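Local coordinates for protein possible thiol-disulfide isomerase (Cytophaga hutchinsonii, PDB 3HCZ) that probably catalyses the exchange or rearrangement of protein disulfide bonds, as a possible thiol-disulfide isomerase with a thioredoxin-like fold, at residues A[12-17]-A[24-29]; A[49-54]-A[84-89]; A[38-43]-A[70-75]. All coordinates share one frame; numbering follows the deposited sequence.

Interaction 1 of 3, residues A[12-17]-A[24-29]; sequences PNLYMT and RYLYDV. With SO4 (sulfate ion), chain B.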
loop_
_atom_site.group_PDB
_atom_site.type_symbol
_atom_site.label_atom_id
_atom_site.label_comp_id
_atom_site.label_asym_id
_atom_site.label_seq_id
_atom_site.Cartn_x
_atom_site.Cartn_y
_atom_site.Cartn_z
ATOM N N PRO A 12 4.127 7.665 8.140
ATOM C CA PRO A 12 5.481 7.271 8.574
ATOM C C PRO A 12 6.273 6.599 7.445
ATOM O O PRO A 12 5.711 5.773 6.701
ATOM C CB PRO A 12 5.208 6.239 9.670
ATOM C CG PRO A 12 3.858 6.674 10.270
ATOM C CD PRO A 12 3.082 7.259 9.110
ATOM N N ASN A 13 7.562 6.907 7.335
ATOM C CA ASN A 13 8.380 6.292 6.266
ATOM C C ASN A 13 8.487 4.786 6.570
ATOM O O ASN A 13 8.341 4.352 7.713
ATOM C CB ASN A 13 9.777 6.956 6.180
ATOM C CG ASN A 13 10.506 6.696 4.849
ATOM O OD1 ASN A 13 10.011 6.005 3.934
ATOM N ND2 ASN A 13 11.707 7.259 4.738
ATOM N N LEU A 14 8.705 4.000 5.523
ATOM C CA LEU A 14 8.891 2.534 5.632
ATOM C C LEU A 14 10.198 2.195 4.917
ATOM O O LEU A 14 10.416 2.604 3.776
ATOM C CB LEU A 14 7.727 1.793 4.961
ATOM C CG LEU A 14 6.406 1.978 5.732
ATOM C CD1 LEU A 14 5.226 1.547 4.846
ATOM C CD2 LEU A 14 6.448 1.079 6.933
ATOM N N TYR A 15 11.058 1.447 5.595
ATOM C CA TYR A 15 12.380 1.113 5.052
ATOM C C TYR A 15 12.361 -0.346 4.626
ATOM O O TYR A 15 13.201 -1.156 5.054
ATOM C CB TYR A 15 13.462 1.394 6.119
ATOM C CG TYR A 15 13.535 2.832 6.568
ATOM C CD1 TYR A 15 14.384 3.738 5.926
ATOM C CD2 TYR A 15 12.773 3.297 7.640
ATOM C CE1 TYR A 15 14.467 5.084 6.324
ATOM C CE2 TYR A 15 12.826 4.652 8.035
ATOM C CZ TYR A 15 13.690 5.522 7.392
ATOM O OH TYR A 15 13.784 6.831 7.799
HETATM N N MSE A 16 11.407 -0.686 3.756
HETATM C CA MSE A 16 11.175 -2.086 3.382
HETATM C C MSE A 16 11.920 -2.439 2.096
HETATM O O MSE A 16 12.530 -1.560 1.455
HETATM C CB MSE A 16 9.660 -2.383 3.308
HETATM C CG MSE A 16 9.011 -2.155 4.689
HETATM SE SE MSE A 16 7.067 -2.240 4.648
HETATM C CE MSE A 16 6.878 -4.178 4.246
ATOM N N THR A 17 11.903 -3.723 1.751
ATOM C CA THR A 17 12.724 -4.196 0.648
ATOM C C THR A 17 11.854 -4.884 -0.395
ATOM O O THR A 17 10.849 -5.509 -0.052
ATOM C CB THR A 17 13.819 -5.171 1.124
ATOM O OG1 THR A 17 13.231 -6.223 1.902
ATOM C CG2 THR A 17 14.851 -4.443 2.010
ATOM N N ARG A 24 13.565 -0.307 -0.948
ATOM C CA ARG A 24 12.720 0.647 -1.662
ATOM C C ARG A 24 11.944 1.442 -0.630
ATOM O O ARG A 24 10.844 1.043 -0.223
ATOM C CB ARG A 24 11.776 -0.077 -2.641
ATOM C CG ARG A 24 12.467 -0.855 -3.787
ATOM C CD ARG A 24 13.273 0.045 -4.796
ATOM N NE ARG A 24 12.553 1.303 -5.092
ATOM C CZ ARG A 24 11.489 1.414 -5.895
ATOM N NH1 ARG A 24 10.914 2.588 -6.034
ATOM N NH2 ARG A 24 10.988 0.379 -6.569
ATOM N N TYR A 25 12.536 2.527 -0.138
ATOM C CA TYR A 25 11.859 3.321 0.900
ATOM C C TYR A 25 10.584 3.952 0.391
ATOM O O TYR A 25 10.522 4.436 -0.760
ATOM C CB TYR A 25 12.715 4.471 1.470
ATOM C CG TYR A 25 14.089 4.127 2.020
ATOM C CD1 TYR A 25 14.484 2.778 2.287
ATOM C CD2 TYR A 25 14.989 5.167 2.299
ATOM C CE1 TYR A 25 15.807 2.488 2.797
ATOM C CE2 TYR A 25 16.272 4.908 2.821
ATOM C CZ TYR A 25 16.660 3.566 3.055
ATOM O OH TYR A 25 17.898 3.364 3.556
ATOM N N LEU A 26 9.575 3.988 1.264
ATOM C CA LEU A 26 8.300 4.615 0.893
ATOM C C LEU A 26 8.486 6.043 0.371
ATOM O O LEU A 26 7.907 6.427 -0.683
ATOM C CB LEU A 26 7.309 4.581 2.078
ATOM C CG LEU A 26 6.022 5.380 1.829
ATOM C CD1 LEU A 26 5.210 4.727 0.690
ATOM C CD2 LEU A 26 5.196 5.439 3.147
ATOM N N TYR A 27 9.299 6.831 1.072
ATOM C CA TYR A 27 9.456 8.216 0.729
ATOM C C TYR A 27 10.165 8.428 -0.618
ATOM O O TYR A 27 10.082 9.519 -1.221
ATOM C CB TYR A 27 10.236 8.939 1.843
ATOM C CG TYR A 27 9.377 9.327 3.057
ATOM C CD1 TYR A 27 8.125 8.761 3.272
ATOM C CD2 TYR A 27 9.871 10.194 4.015
ATOM C CE1 TYR A 27 7.349 9.101 4.386
ATOM C CE2 TYR A 27 9.128 10.544 5.137
ATOM C CZ TYR A 27 7.870 9.994 5.314
ATOM O OH TYR A 27 7.162 10.357 6.426
ATOM N N ASP A 28 10.831 7.399 -1.099
ATOM C CA ASP A 28 11.541 7.480 -2.377
ATOM C C ASP A 28 10.680 7.130 -3.594
ATOM O O ASP A 28 11.127 7.307 -4.748
ATOM C CB ASP A 28 12.803 6.599 -2.347
ATOM C CG ASP A 28 13.860 7.156 -1.425
ATOM O OD1 ASP A 28 13.917 8.393 -1.307
ATOM O OD2 ASP A 28 14.622 6.381 -0.801
ATOM N N VAL A 29 9.459 6.694 -3.350
ATOM C CA VAL A 29 8.511 6.405 -4.405
ATOM C C VAL A 29 8.087 7.727 -5.035
ATOM O O VAL A 29 7.760 8.664 -4.307
ATOM C CB VAL A 29 7.302 5.631 -3.886
ATOM C CG1 VAL A 29 6.265 5.455 -5.018
ATOM C CG2 VAL A 29 7.804 4.231 -3.377
HETATM S S SO4 B . 9.333 9.401 9.738
HETATM O O1 SO4 B . 7.896 9.259 9.546
HETATM O O2 SO4 B . 10.046 8.464 8.892
HETATM O O3 SO4 B . 9.847 10.719 9.334
HETATM O O4 SO4 B . 9.578 9.148 11.165
#
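N13 lays its side-chain amide flat on the ring of Y27, the two planes only 7° from parallel. Its CG is anti to the backbone N (chi1 -162°) and stands 3.4 Å from Y27 CG, while N13 CB sits 3.5 Å from the ring centroid, almost on its normal, in a CH-pi contact. The same amide is held by its oxygen: Y27 N gives a hydrogen bond of 3.1 Å to N13 OD1 from above the carbonyl plane. Asparagine suits the place because one short group offers both a flat face and an acceptor. The Y27 hydroxyl is hydrogen-bonded to A11 O, and K10 makes a cation-pi contact with the ring. An alanine in place of Y27 would probably cost the N13 amide the ring it lies on, leaving it the backbone N-H bond of this position, and deprive A11 O of its hydroxyl mate and K10 of its aromatic partner. Nearby, N13 N donates to a sulfate ion, probably from the crystallisation liquor.

Further along, L26 N hydrogen-bonds to L14 O and R24 N to M16 O. The two runs take nearly opposite directions. On the outer side Y15 and Y25 form a T-shaped pair with planes at 72°, Y15 CD1 pointing over the centre of the Y25 ring. On the inner side L14 CB and L26 CB meet at 4.0 Å, and both leucines reach Y68 of strand 65-71. This packing against the sheet ahead of strand 33-39 is consistent with a thioredoxin-like domain of the AhpC/TSA family.

Interaction 2 of 3, residues A[49-54]-A[84-89]; sequences ETPKLY and RSKKIG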
loop_
_atom_site.group_PDB
_atom_site.type_symbol
_atom_site.label_atom_id
_atom_site.label_comp_id
_atom_site.label_asym_id
_atom_site.label_seq_id
_atom_site.Cartn_x
_atom_site.Cartn_y
_atom_site.Cartn_z
ATOM N N GLU A 49 -9.250 -8.803 -1.657
ATOM C CA GLU A 49 -8.865 -7.407 -1.774
ATOM C C GLU A 49 -7.582 -7.269 -2.580
ATOM O O GLU A 49 -7.462 -6.378 -3.443
ATOM C CB GLU A 49 -8.651 -6.805 -0.399
ATOM C CG GLU A 49 -9.923 -6.698 0.411
ATOM C CD GLU A 49 -10.124 -7.850 1.369
ATOM O OE1 GLU A 49 -9.494 -8.924 1.179
ATOM O OE2 GLU A 49 -10.921 -7.671 2.315
ATOM N N THR A 50 -6.620 -8.162 -2.312
ATOM C CA THR A 50 -5.303 -8.035 -2.955
ATOM C C THR A 50 -5.382 -8.102 -4.510
ATOM O O THR A 50 -4.939 -7.150 -5.196
ATOM C CB THR A 50 -4.246 -8.992 -2.317
ATOM O OG1 THR A 50 -4.159 -8.705 -0.912
ATOM C CG2 THR A 50 -2.839 -8.788 -2.952
ATOM N N PRO A 51 -5.953 -9.191 -5.078
ATOM C CA PRO A 51 -5.958 -9.256 -6.533
ATOM C C PRO A 51 -6.914 -8.238 -7.159
ATOM O O PRO A 51 -6.671 -7.784 -8.281
ATOM C CB PRO A 51 -6.433 -10.693 -6.821
ATOM C CG PRO A 51 -7.188 -11.098 -5.562
ATOM C CD PRO A 51 -6.363 -10.476 -4.482
ATOM N N LYS A 52 -8.000 -7.906 -6.471
ATOM C CA LYS A 52 -8.904 -6.909 -6.993
ATOM C C LYS A 52 -8.274 -5.513 -7.032
ATOM O O LYS A 52 -8.531 -4.745 -7.952
ATOM C CB LYS A 52 -10.207 -6.883 -6.199
ATOM C CG LYS A 52 -11.125 -8.049 -6.582
ATOM C CD LYS A 52 -12.405 -8.040 -5.766
ATOM C CE LYS A 52 -13.424 -9.053 -6.270
ATOM N NZ LYS A 52 -14.050 -8.619 -7.558
ATOM N N LEU A 53 -7.487 -5.179 -6.008
ATOM C CA LEU A 53 -6.733 -3.924 -6.007
ATOM C C LEU A 53 -5.735 -3.971 -7.165
ATOM O O LEU A 53 -5.485 -2.959 -7.819
ATOM C CB LEU A 53 -5.986 -3.718 -4.676
ATOM C CG LEU A 53 -5.209 -2.389 -4.591
ATOM C CD1 LEU A 53 -6.139 -1.154 -4.760
ATOM C CD2 LEU A 53 -4.384 -2.296 -3.298
ATOM N N TYR A 54 -5.165 -5.148 -7.414
ATOM C CA TYR A 54 -4.188 -5.271 -8.518
ATOM C C TYR A 54 -4.875 -4.992 -9.847
ATOM O O TYR A 54 -4.347 -4.236 -10.655
ATOM C CB TYR A 54 -3.471 -6.620 -8.513
ATOM C CG TYR A 54 -2.276 -6.655 -9.461
ATOM C CD1 TYR A 54 -1.025 -6.186 -9.042
ATOM C CD2 TYR A 54 -2.417 -7.123 -10.762
ATOM C CE1 TYR A 54 0.089 -6.205 -9.929
ATOM C CE2 TYR A 54 -1.337 -7.159 -11.634
ATOM C CZ TYR A 54 -0.074 -6.686 -11.191
ATOM O OH TYR A 54 1.001 -6.719 -12.041
ATOM N N ARG A 84 3.827 -14.754 -7.314
ATOM C CA ARG A 84 3.943 -15.550 -8.525
ATOM C C ARG A 84 2.614 -16.175 -9.003
ATOM O O ARG A 84 2.240 -16.070 -10.202
ATOM C CB ARG A 84 5.006 -16.644 -8.323
ATOM C CG ARG A 84 5.254 -17.559 -9.535
ATOM C CD ARG A 84 6.389 -18.561 -9.211
ATOM N NE ARG A 84 6.886 -19.268 -10.397
ATOM C CZ ARG A 84 6.784 -20.585 -10.605
ATOM N NH1 ARG A 84 6.205 -21.377 -9.701
ATOM N NH2 ARG A 84 7.271 -21.126 -11.726
ATOM N N SER A 85 1.906 -16.822 -8.085
ATOM C CA SER A 85 0.729 -17.573 -8.472
ATOM C C SER A 85 -0.462 -16.674 -8.777
ATOM O O SER A 85 -1.214 -16.934 -9.708
ATOM C CB SER A 85 0.392 -18.645 -7.444
ATOM O OG SER A 85 -0.143 -18.066 -6.281
ATOM N N LYS A 86 -0.625 -15.605 -8.008
ATOM C CA LYS A 86 -1.682 -14.659 -8.288
ATOM C C LYS A 86 -1.266 -13.621 -9.338
ATOM O O LYS A 86 -2.095 -12.824 -9.771
ATOM C CB LYS A 86 -2.113 -13.971 -6.997
ATOM C CG LYS A 86 -2.462 -14.968 -5.885
ATOM C CD LYS A 86 -3.717 -15.733 -6.199
ATOM C CE LYS A 86 -4.953 -14.832 -6.140
ATOM N NZ LYS A 86 -6.225 -15.646 -6.232
ATOM N N LYS A 87 0.012 -13.612 -9.733
ATOM C CA LYS A 87 0.492 -12.731 -10.818
ATOM C C LYS A 87 0.291 -11.264 -10.488
ATOM O O LYS A 87 -0.340 -10.491 -11.237
ATOM C CB LYS A 87 -0.180 -13.119 -12.138
ATOM C CG LYS A 87 0.260 -14.488 -12.657
ATOM C CD LYS A 87 -0.867 -15.051 -13.456
ATOM C CE LYS A 87 -0.423 -15.365 -14.844
ATOM N NZ LYS A 87 0.567 -16.467 -14.828
ATOM N N ILE A 88 0.812 -10.871 -9.325
ATOM C CA ILE A 88 0.721 -9.469 -8.880
ATOM C C ILE A 88 2.116 -8.869 -8.752
ATOM O O ILE A 88 2.365 -8.006 -7.921
ATOM C CB ILE A 88 -0.067 -9.324 -7.544
ATOM C CG1 ILE A 88 0.590 -10.188 -6.427
ATOM C CG2 ILE A 88 -1.575 -9.712 -7.769
ATOM C CD1 ILE A 88 0.241 -9.720 -5.001
ATOM N N GLY A 89 3.033 -9.332 -9.599
ATOM C CA GLY A 89 4.411 -8.842 -9.500
ATOM C C GLY A 89 4.674 -7.432 -10.045
ATOM O O GLY A 89 5.782 -6.896 -9.826
#
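T50, in the first turn of helix 49-60, meets I88 through methyl groups alone: T50 CG2 lies 3.8 Å from I88 CD1, and the two side chains cross at about a right angle. With CG2 anti to the backbone N, the methyl faces the other segment, while OG1 is turned to a hydrogen bond with Q47 OE1. A beta-branched residue with one polar and one apolar arm thus serves the helix start and the buried seam together. P51 follows on the more exposed flank. Its ring gives a rigid apolar surface, and proline is tolerated so early in a helix because its nitrogen is not needed as a donor there. P51 CG is a loose neighbour of K86 CE at 4.4 Å, and the lysine carries its NZ on to a weak hydrogen bond with H45 O.

Segment 84-89 turns in here, where helix 77-86 ends in a Schellman motif. K87, with positive phi (61°), is its C-prime residue; I88 N returns to I83 O, and K87 N makes a weak bond to R84 O. The turn brings I88 back toward helix 49-60, its neighbour on one face of the thioredoxin-like sheet. Branched isoleucine suits the seam, sending CG2 to Y54 and CD1 to T50.

One turn beyond T50, Y54 provides the broadest surface of 49-54. Its CG is anti to the backbone N (chi1 -169°), and the flat ring receives I88 CA over one face, 3.7 Å from the centroid in a CH-pi contact. I88 CG2 packs 3.6 Å from Y54 CG, and K87 O lies obliquely to the ring, 3.5 Å from Y54 CE2. W91 meets the Y54 ring edge-to-face, and tyrosine's hydroxyl reaches the backbone in a weak hydrogen bond with G90 N.

Interaction 3 of 3, residues A[38-43]-A[70-75]; sequences FWDSQC and ANIERK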
loop_
_atom_site.group_PDB
_atom_site.type_symbol
_atom_site.label_atom_id
_atom_site.label_comp_id
_atom_site.label_asym_id
_atom_site.label_seq_id
_atom_site.Cartn_x
_atom_site.Cartn_y
_atom_site.Cartn_z
ATOM N N PHE A 38 -1.290 -2.775 3.227
ATOM C CA PHE A 38 -0.696 -3.776 4.111
ATOM C C PHE A 38 -1.506 -5.056 3.999
ATOM O O PHE A 38 -2.741 -5.028 4.122
ATOM C CB PHE A 38 -0.659 -3.310 5.578
ATOM C CG PHE A 38 0.134 -2.055 5.812
ATOM C CD1 PHE A 38 1.512 -2.120 6.135
ATOM C CD2 PHE A 38 -0.497 -0.792 5.760
ATOM C CE1 PHE A 38 2.283 -0.944 6.338
ATOM C CE2 PHE A 38 0.258 0.408 5.990
ATOM C CZ PHE A 38 1.649 0.337 6.267
ATOM N N TRP A 39 -0.819 -6.174 3.779
ATOM C CA TRP A 39 -1.499 -7.438 3.501
ATOM C C TRP A 39 -0.641 -8.604 3.952
ATOM O O TRP A 39 0.543 -8.442 4.319
ATOM C CB TRP A 39 -1.858 -7.551 2.001
ATOM C CG TRP A 39 -0.679 -7.787 1.117
ATOM C CD1 TRP A 39 0.296 -6.861 0.732
ATOM C CD2 TRP A 39 -0.314 -9.031 0.525
ATOM N NE1 TRP A 39 1.214 -7.480 -0.098
ATOM C CE2 TRP A 39 0.866 -8.809 -0.223
ATOM C CE3 TRP A 39 -0.881 -10.321 0.547
ATOM C CZ2 TRP A 39 1.497 -9.837 -0.936
ATOM C CZ3 TRP A 39 -0.261 -11.341 -0.165
ATOM C CH2 TRP A 39 0.911 -11.089 -0.903
ATOM N N ASP A 40 -1.261 -9.792 3.973
ATOM C CA ASP A 40 -0.634 -10.997 4.516
ATOM C C ASP A 40 -1.108 -12.165 3.657
ATOM O O ASP A 40 -2.315 -12.384 3.506
ATOM C CB ASP A 40 -1.073 -11.158 5.985
ATOM C CG ASP A 40 -0.429 -12.328 6.693
ATOM O OD1 ASP A 40 0.216 -13.208 6.080
ATOM O OD2 ASP A 40 -0.633 -12.394 7.924
ATOM N N SER A 41 -0.168 -12.908 3.081
ATOM C CA SER A 41 -0.551 -14.064 2.249
ATOM C C SER A 41 -1.254 -15.133 3.079
ATOM O O SER A 41 -2.081 -15.900 2.567
ATOM C CB SER A 41 0.675 -14.647 1.528
ATOM O OG SER A 41 1.445 -15.445 2.428
ATOM N N GLN A 42 -0.969 -15.161 4.374
ATOM C CA GLN A 42 -1.595 -16.162 5.236
ATOM C C GLN A 42 -3.062 -15.912 5.503
ATOM O O GLN A 42 -3.704 -16.692 6.183
ATOM C CB GLN A 42 -0.810 -16.322 6.527
ATOM C CG GLN A 42 0.633 -16.748 6.236
ATOM C CD GLN A 42 0.690 -17.953 5.311
ATOM O OE1 GLN A 42 0.500 -19.069 5.761
ATOM N NE2 GLN A 42 0.955 -17.736 4.016
ATOM N N CYS A 43 -3.613 -14.845 4.942
ATOM C CA CYS A 43 -5.060 -14.632 4.994
ATOM C C CYS A 43 -5.783 -15.532 4.036
ATOM O O CYS A 43 -7.002 -15.635 4.106
ATOM C CB CYS A 43 -5.415 -13.197 4.638
ATOM S SG CYS A 43 -5.012 -12.070 5.924
ATOM N N ALA A 70 2.751 -3.530 0.966
ATOM C CA ALA A 70 3.605 -3.821 2.146
ATOM C C ALA A 70 3.135 -5.142 2.783
ATOM O O ALA A 70 2.190 -5.175 3.576
ATOM C CB ALA A 70 3.516 -2.657 3.144
ATOM N N ASN A 71 3.794 -6.236 2.408
ATOM C CA ASN A 71 3.481 -7.493 3.010
ATOM C C ASN A 71 4.062 -7.522 4.439
ATOM O O ASN A 71 5.211 -7.122 4.641
ATOM C CB ASN A 71 4.013 -8.616 2.136
ATOM C CG ASN A 71 3.827 -9.945 2.770
ATOM O OD1 ASN A 71 4.645 -10.376 3.596
ATOM N ND2 ASN A 71 2.752 -10.646 2.380
ATOM N N ILE A 72 3.243 -7.927 5.423
ATOM C CA ILE A 72 3.633 -7.847 6.839
ATOM C C ILE A 72 4.348 -9.085 7.386
ATOM O O ILE A 72 4.574 -9.183 8.603
ATOM C CB ILE A 72 2.429 -7.451 7.729
ATOM C CG1 ILE A 72 1.328 -8.548 7.712
ATOM C CG2 ILE A 72 1.877 -6.119 7.255
ATOM C CD1 ILE A 72 0.387 -8.496 8.900
ATOM N N GLU A 73 4.741 -10.029 6.526
ATOM C CA GLU A 73 5.187 -11.349 7.028
ATOM C C GLU A 73 6.655 -11.307 7.357
ATOM O O GLU A 73 7.360 -10.428 6.869
ATOM C CB GLU A 73 4.943 -12.435 5.970
ATOM C CG GLU A 73 3.446 -12.640 5.659
ATOM C CD GLU A 73 3.219 -13.688 4.592
ATOM O OE1 GLU A 73 3.609 -14.874 4.797
ATOM O OE2 GLU A 73 2.667 -13.340 3.538
ATOM N N ARG A 74 7.129 -12.268 8.149
ATOM C CA ARG A 74 8.519 -12.261 8.599
ATOM C C ARG A 74 9.399 -13.282 7.895
ATOM O O ARG A 74 10.528 -13.533 8.338
ATOM C CB ARG A 74 8.575 -12.426 10.137
ATOM C CG ARG A 74 7.870 -11.287 10.894
ATOM C CD ARG A 74 8.632 -9.945 10.635
ATOM N NE ARG A 74 7.983 -8.792 11.262
ATOM C CZ ARG A 74 8.390 -7.534 11.050
ATOM N NH1 ARG A 74 9.478 -7.310 10.303
ATOM N NH2 ARG A 74 7.760 -6.515 11.625
ATOM N N LYS A 75 8.860 -13.909 6.847
ATOM C CA LYS A 75 9.600 -14.829 5.968
ATOM C C LYS A 75 9.238 -14.520 4.512
ATOM O O LYS A 75 8.170 -13.966 4.234
ATOM C CB LYS A 75 9.247 -16.282 6.251
ATOM C CG LYS A 75 9.532 -16.738 7.654
ATOM C CD LYS A 75 9.094 -18.174 7.883
ATOM C CE LYS A 75 9.249 -18.543 9.361
ATOM N NZ LYS A 75 9.439 -20.021 9.559
#
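The indole of W39 and the amide of N71 have planes 78° apart, though the side chains cross at a slant. N71 ND2 stands 3.5 Å above the broad indole plane, offset toward the rim, with W39 CZ2 its nearest ring atom. W39 CG lies between the backbone N and the carbonyl carbon (chi1 72°), and the end of the ring comes nearer to N71. On the other face of the sheet F38 lies beside A70, its CD1 3.6 Å from A70 CB; alanine is small enough to let the ring lie close. The backbones pair in parallel, W39 N to A70 O and I72 N to W39 O, as neighbouring strands of a beta-alpha-beta unit.

Past the strand ends, E73 is long enough to reach S41 from the loop beyond strand 65-71. Serine offers two donors to one oxygen: S41 OG donates to E73 OE2 at 2.7 Å on the syn side of the carboxylate, and S41 N reaches E73 OE2 at 2.9 Å from above its plane. N71 ND2 comes from the anti side, with E73 OE2 lying in the amide plane of N71. N71 OD1 meanwhile accepts from E73 N in an Asx turn, so the amide is fixed at both ends. D40 OD1 closes a second Asx turn with Q42 N.

D40 OD1 and E73 OE2, both acidic, are only 3.5 Å apart. The three donors on E73 OE2 would probably offset that repulsion; N71 steadies the carboxylate, and the two from S41 tie to E73 the chain just before C43, first cysteine of a CGHC sequence of the thioredoxin CXXC type.

How the interactions relate
From the N terminus, interaction 1 comes first: residues 12-17 and 24-29 close a short loop before strand 33-39 begins, and nothing nests within it. Interaction 3 opens at the end of that strand, and its second segment, 70-75, ends the crossover through helix 49-60. Interaction 2 opens inside that span, at 49-54, and closes beyond it at 84-89, so interactions 2 and 3 cross. Interaction 3 joins two central strands, whereas interaction 2 joins the helices on the W39 side, where T50 and I88 both touch W39. Interaction 1 covers the opposite side, M16 and L14 packing on A70 and F38; it does not touch interaction 2.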